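Local coordinates for putative lipoprotein (Bacteroides fragilis, PDB 3QNK) that is of unknown function but, as a SusD-like outer-membrane lipoprotein, probably binds glycans at the cell surface for uptake, at residues R390-A399 and A411-R421. Sequence-based numbering, arbitrary orientation.
Sequences RYAEIYLNDA and ARKAVNMIRQR
A helical hairpin of the SusD fold brings Ala399 against Ala411 and Ala414, beside the short turn that joins helix 391-405 to helix 408-420. The two segments run antiparallel at 150°, their axes approaching to 8.0 Å, and alanines make this closeness possible. Ala414 CB rests on Tyr395 O at 3.5 Å, while Ala399 CB meets Ala414 CB at 3.9 Å and also touches Val415. Farther from the turn, larger side chains fill the groove. With CG anti to its carbonyl carbon (chi1 -68°), the Tyr395 ring crosses selenomethionine Met417 at a slant, CD1 lying 3.6 Å from Met417 CB and CE1 near its CG. Bends at chi2 and chi3 fold the Met417 chain back, so that its CE reaches the phenol end of the same ring. Ile418 inserts its CD1 between Ala392 and the CB of Tyr395, and its CG1 packs on Leu396 CG at 3.9 Å. Leu396 CD2 continues the apolar layer to Val415 CG2. At the far end the guanidinium groups of Arg390 and Arg421 meet edge on, their planes 27° apart. Glu446 OE2, from helix 432-446, forms salt bridges with NH2 of both arginines and probably draws the two groups together; Glu237 pairs with Arg421 NH1. This close, alanine-lined antiparallel pairing is that of a helical hairpin, consistent with the alpha-alpha superhelix of SusD-like proteins.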
loop_
_atom_site.group_PDB
_atom_site.type_symbol
_atom_site.label_atom_id
_atom_site.label_comp_id
_atom_site.label_asym_id
_atom_site.label_seq_id
_atom_site.Cartn_x
_atom_site.Cartn_y
_atom_site.Cartn_z
ATOM N N ARG B 390 -0.665 20.520 -19.951
ATOM C CA ARG B 390 -0.530 20.952 -21.351
ATOM C C ARG B 390 -0.925 22.419 -21.513
ATOM O O ARG B 390 -1.857 22.875 -20.837
ATOM C CB ARG B 390 -1.473 20.140 -22.233
ATOM C CG ARG B 390 -0.994 18.819 -22.785
ATOM C CD ARG B 390 -2.235 18.048 -23.260
ATOM N NE ARG B 390 -2.800 18.700 -24.430
ATOM C CZ ARG B 390 -4.020 18.527 -24.904
ATOM N NH1 ARG B 390 -4.853 17.681 -24.322
ATOM N NH2 ARG B 390 -4.409 19.173 -25.986
ATOM N N TYR B 391 -0.326 23.121 -22.486
ATOM C CA TYR B 391 -0.659 24.524 -22.773
ATOM C C TYR B 391 -2.165 24.715 -23.139
ATOM O O TYR B 391 -2.737 25.741 -22.775
ATOM C CB TYR B 391 0.238 25.072 -23.891
ATOM C CG TYR B 391 0.247 26.581 -24.041
ATOM C CD1 TYR B 391 0.175 27.417 -22.928
ATOM C CD2 TYR B 391 0.413 27.173 -25.289
ATOM C CE1 TYR B 391 0.205 28.804 -23.060
ATOM C CE2 TYR B 391 0.475 28.560 -25.431
ATOM C CZ TYR B 391 0.373 29.374 -24.313
ATOM O OH TYR B 391 0.463 30.736 -24.447
ATOM N N ALA B 392 -2.807 23.711 -23.794
ATOM C CA ALA B 392 -4.222 23.757 -24.172
ATOM C C ALA B 392 -5.150 24.085 -22.988
ATOM O O ALA B 392 -6.151 24.783 -23.173
ATOM C CB ALA B 392 -4.638 22.438 -24.786
ATOM N N GLU B 393 -4.802 23.603 -21.771
ATOM C CA GLU B 393 -5.591 23.813 -20.566
ATOM C C GLU B 393 -5.643 25.275 -20.152
ATOM O O GLU B 393 -6.673 25.714 -19.631
ATOM C CB GLU B 393 -5.029 22.989 -19.423
ATOM C CG GLU B 393 -6.114 22.499 -18.498
ATOM C CD GLU B 393 -5.611 21.771 -17.273
ATOM O OE1 GLU B 393 -4.880 20.758 -17.430
ATOM O OE2 GLU B 393 -5.966 22.215 -16.155
ATOM N N ILE B 394 -4.536 26.030 -20.355
ATOM C CA ILE B 394 -4.467 27.443 -20.002
ATOM C C ILE B 394 -5.621 28.164 -20.700
ATOM O O ILE B 394 -6.405 28.831 -20.037
ATOM C CB ILE B 394 -3.073 28.027 -20.351
ATOM C CG1 ILE B 394 -1.935 27.210 -19.690
ATOM C CG2 ILE B 394 -2.947 29.525 -20.072
ATOM C CD1 ILE B 394 -2.015 27.002 -18.175
ATOM N N TYR B 395 -5.798 27.915 -21.998
ATOM C CA TYR B 395 -6.841 28.529 -22.801
ATOM C C TYR B 395 -8.244 28.191 -22.303
ATOM O O TYR B 395 -9.089 29.091 -22.192
ATOM C CB TYR B 395 -6.691 28.102 -24.256
ATOM C CG TYR B 395 -5.456 28.672 -24.909
ATOM C CD1 TYR B 395 -5.445 29.968 -25.409
ATOM C CD2 TYR B 395 -4.292 27.914 -25.030
ATOM C CE1 TYR B 395 -4.312 30.503 -26.005
ATOM C CE2 TYR B 395 -3.147 28.440 -25.626
ATOM C CZ TYR B 395 -3.162 29.739 -26.111
ATOM O OH TYR B 395 -2.069 30.292 -26.727
ATOM N N LEU B 396 -8.483 26.917 -21.977
ATOM C CA LEU B 396 -9.792 26.432 -21.545
ATOM C C LEU B 396 -10.125 26.844 -20.103
ATOM O O LEU B 396 -11.268 27.198 -19.846
ATOM C CB LEU B 396 -9.895 24.911 -21.747
ATOM C CG LEU B 396 -10.028 24.482 -23.222
ATOM C CD1 LEU B 396 -9.930 22.999 -23.390
ATOM C CD2 LEU B 396 -11.321 24.954 -23.814
ATOM N N ASN B 397 -9.129 26.891 -19.193
ATOM C CA ASN B 397 -9.315 27.391 -17.828
ATOM C C ASN B 397 -9.637 28.879 -17.872
ATOM O O ASN B 397 -10.509 29.345 -17.149
ATOM C CB ASN B 397 -8.058 27.151 -16.979
ATOM C CG ASN B 397 -7.742 25.697 -16.708
ATOM O OD1 ASN B 397 -8.505 24.794 -17.034
ATOM N ND2 ASN B 397 -6.610 25.444 -16.081
ATOM N N ASP B 398 -8.946 29.612 -18.757
ATOM C CA ASP B 398 -9.139 31.034 -18.985
ATOM C C ASP B 398 -10.547 31.282 -19.562
ATOM O O ASP B 398 -11.258 32.152 -19.056
ATOM C CB ASP B 398 -8.042 31.576 -19.937
ATOM C CG ASP B 398 -7.776 33.078 -19.894
ATOM O OD1 ASP B 398 -8.142 33.719 -18.884
ATOM O OD2 ASP B 398 -7.163 33.608 -20.861
ATOM N N ALA B 399 -10.954 30.497 -20.604
ATOM C CA ALA B 399 -12.272 30.623 -21.237
ATOM C C ALA B 399 -13.391 30.437 -20.204
ATOM O O ALA B 399 -14.318 31.254 -20.137
ATOM C CB ALA B 399 -12.416 29.607 -22.356
ATOM N N ALA B 411 -13.713 34.976 -23.401
ATOM C CA ALA B 411 -13.963 33.536 -23.281
ATOM C C ALA B 411 -14.016 32.898 -24.652
ATOM O O ALA B 411 -13.415 31.846 -24.889
ATOM C CB ALA B 411 -15.282 33.314 -22.562
ATOM N N ARG B 412 -14.721 33.578 -25.570
ATOM C CA ARG B 412 -14.882 33.162 -26.951
ATOM C C ARG B 412 -13.510 33.147 -27.621
ATOM O O ARG B 412 -13.104 32.127 -28.171
ATOM C CB ARG B 412 -15.860 34.100 -27.672
ATOM C CG ARG B 412 -16.801 33.350 -28.610
ATOM C CD ARG B 412 -17.747 34.241 -29.434
ATOM N NE ARG B 412 -17.122 35.497 -29.848
ATOM C CZ ARG B 412 -16.388 35.648 -30.957
ATOM N NH1 ARG B 412 -16.242 34.638 -31.815
ATOM N NH2 ARG B 412 -15.819 36.821 -31.231
ATOM N N LYS B 413 -12.753 34.234 -27.480
ATOM C CA LYS B 413 -11.409 34.327 -28.069
ATOM C C LYS B 413 -10.516 33.175 -27.583
ATOM O O LYS B 413 -9.875 32.538 -28.419
ATOM C CB LYS B 413 -10.752 35.691 -27.798
ATOM N N ALA B 414 -10.531 32.869 -26.254
ATOM C CA ALA B 414 -9.732 31.815 -25.625
ATOM C C ALA B 414 -10.130 30.386 -26.099
ATOM O O ALA B 414 -9.251 29.617 -26.470
ATOM C CB ALA B 414 -9.835 31.916 -24.118
ATOM N N VAL B 415 -11.427 30.033 -26.104
ATOM C CA VAL B 415 -11.849 28.690 -26.516
ATOM C C VAL B 415 -11.615 28.486 -28.036
ATOM O O VAL B 415 -11.301 27.372 -28.468
ATOM C CB VAL B 415 -13.317 28.368 -26.081
ATOM C CG1 VAL B 415 -14.354 29.207 -26.835
ATOM C CG2 VAL B 415 -13.629 26.888 -26.214
ATOM N N ASN B 416 -11.715 29.565 -28.834
ATOM C CA ASN B 416 -11.516 29.474 -30.278
ATOM C C ASN B 416 -10.042 29.225 -30.628
ATOM O O ASN B 416 -9.770 28.768 -31.719
ATOM C CB ASN B 416 -12.086 30.694 -30.997
ATOM C CG ASN B 416 -13.600 30.658 -31.114
ATOM O OD1 ASN B 416 -14.220 29.595 -31.042
ATOM N ND2 ASN B 416 -14.246 31.813 -31.261
HETATM N N MSE B 417 -9.113 29.405 -29.682
HETATM C CA MSE B 417 -7.703 29.060 -29.898
HETATM C C MSE B 417 -7.555 27.540 -30.011
HETATM O O MSE B 417 -6.821 27.044 -30.862
HETATM C CB MSE B 417 -6.845 29.588 -28.744
HETATM C CG MSE B 417 -6.684 31.081 -28.778
HETATM SE SE MSE B 417 -5.593 31.669 -30.280
HETATM C CE MSE B 417 -3.920 30.695 -29.942
ATOM N N ILE B 418 -8.309 26.811 -29.179
ATOM C CA ILE B 418 -8.339 25.343 -29.120
ATOM C C ILE B 418 -8.977 24.762 -30.409
ATOM O O ILE B 418 -8.474 23.766 -30.960
ATOM C CB ILE B 418 -9.050 24.896 -27.825
ATOM C CG1 ILE B 418 -8.269 25.360 -26.568
ATOM C CG2 ILE B 418 -9.343 23.396 -27.784
ATOM C CD1 ILE B 418 -6.764 25.114 -26.559
ATOM N N ARG B 419 -10.045 25.414 -30.893
ATOM C CA ARG B 419 -10.729 25.024 -32.124
ATOM C C ARG B 419 -9.879 25.363 -33.351
ATOM O O ARG B 419 -9.814 24.571 -34.289
ATOM C CB ARG B 419 -12.102 25.713 -32.254
ATOM C CG ARG B 419 -12.939 25.737 -31.005
ATOM C CD ARG B 419 -14.337 26.123 -31.400
ATOM N NE ARG B 419 -15.140 24.913 -31.490
ATOM C CZ ARG B 419 -15.844 24.544 -32.542
ATOM N NH1 ARG B 419 -15.926 25.326 -33.602
ATOM N NH2 ARG B 419 -16.490 23.409 -32.535
ATOM N N GLN B 420 -9.252 26.538 -33.360
ATOM C CA GLN B 420 -8.394 26.934 -34.476
ATOM C C GLN B 420 -7.272 25.929 -34.680
ATOM O O GLN B 420 -6.944 25.639 -35.825
ATOM C CB GLN B 420 -7.789 28.345 -34.282
ATOM C CG GLN B 420 -8.721 29.507 -34.651
ATOM C CD GLN B 420 -8.228 30.866 -34.136
ATOM O OE1 GLN B 420 -8.994 31.665 -33.516
ATOM N NE2 GLN B 420 -6.937 31.168 -34.415
ATOM N N ARG B 421 -6.744 25.332 -33.580
ATOM C CA ARG B 421 -5.592 24.464 -33.752
ATOM C C ARG B 421 -5.933 23.091 -34.334
ATOM O O ARG B 421 -4.997 22.379 -34.701
ATOM C CB ARG B 421 -4.673 24.383 -32.511
ATOM C CG ARG B 421 -5.009 23.359 -31.540
ATOM C CD ARG B 421 -4.225 22.069 -31.582
ATOM N NE ARG B 421 -4.428 21.522 -30.248
ATOM C CZ ARG B 421 -3.462 21.424 -29.354
ATOM N NH1 ARG B 421 -2.197 21.618 -29.712
ATOM N NH2 ARG B 421 -3.740 21.074 -28.110
#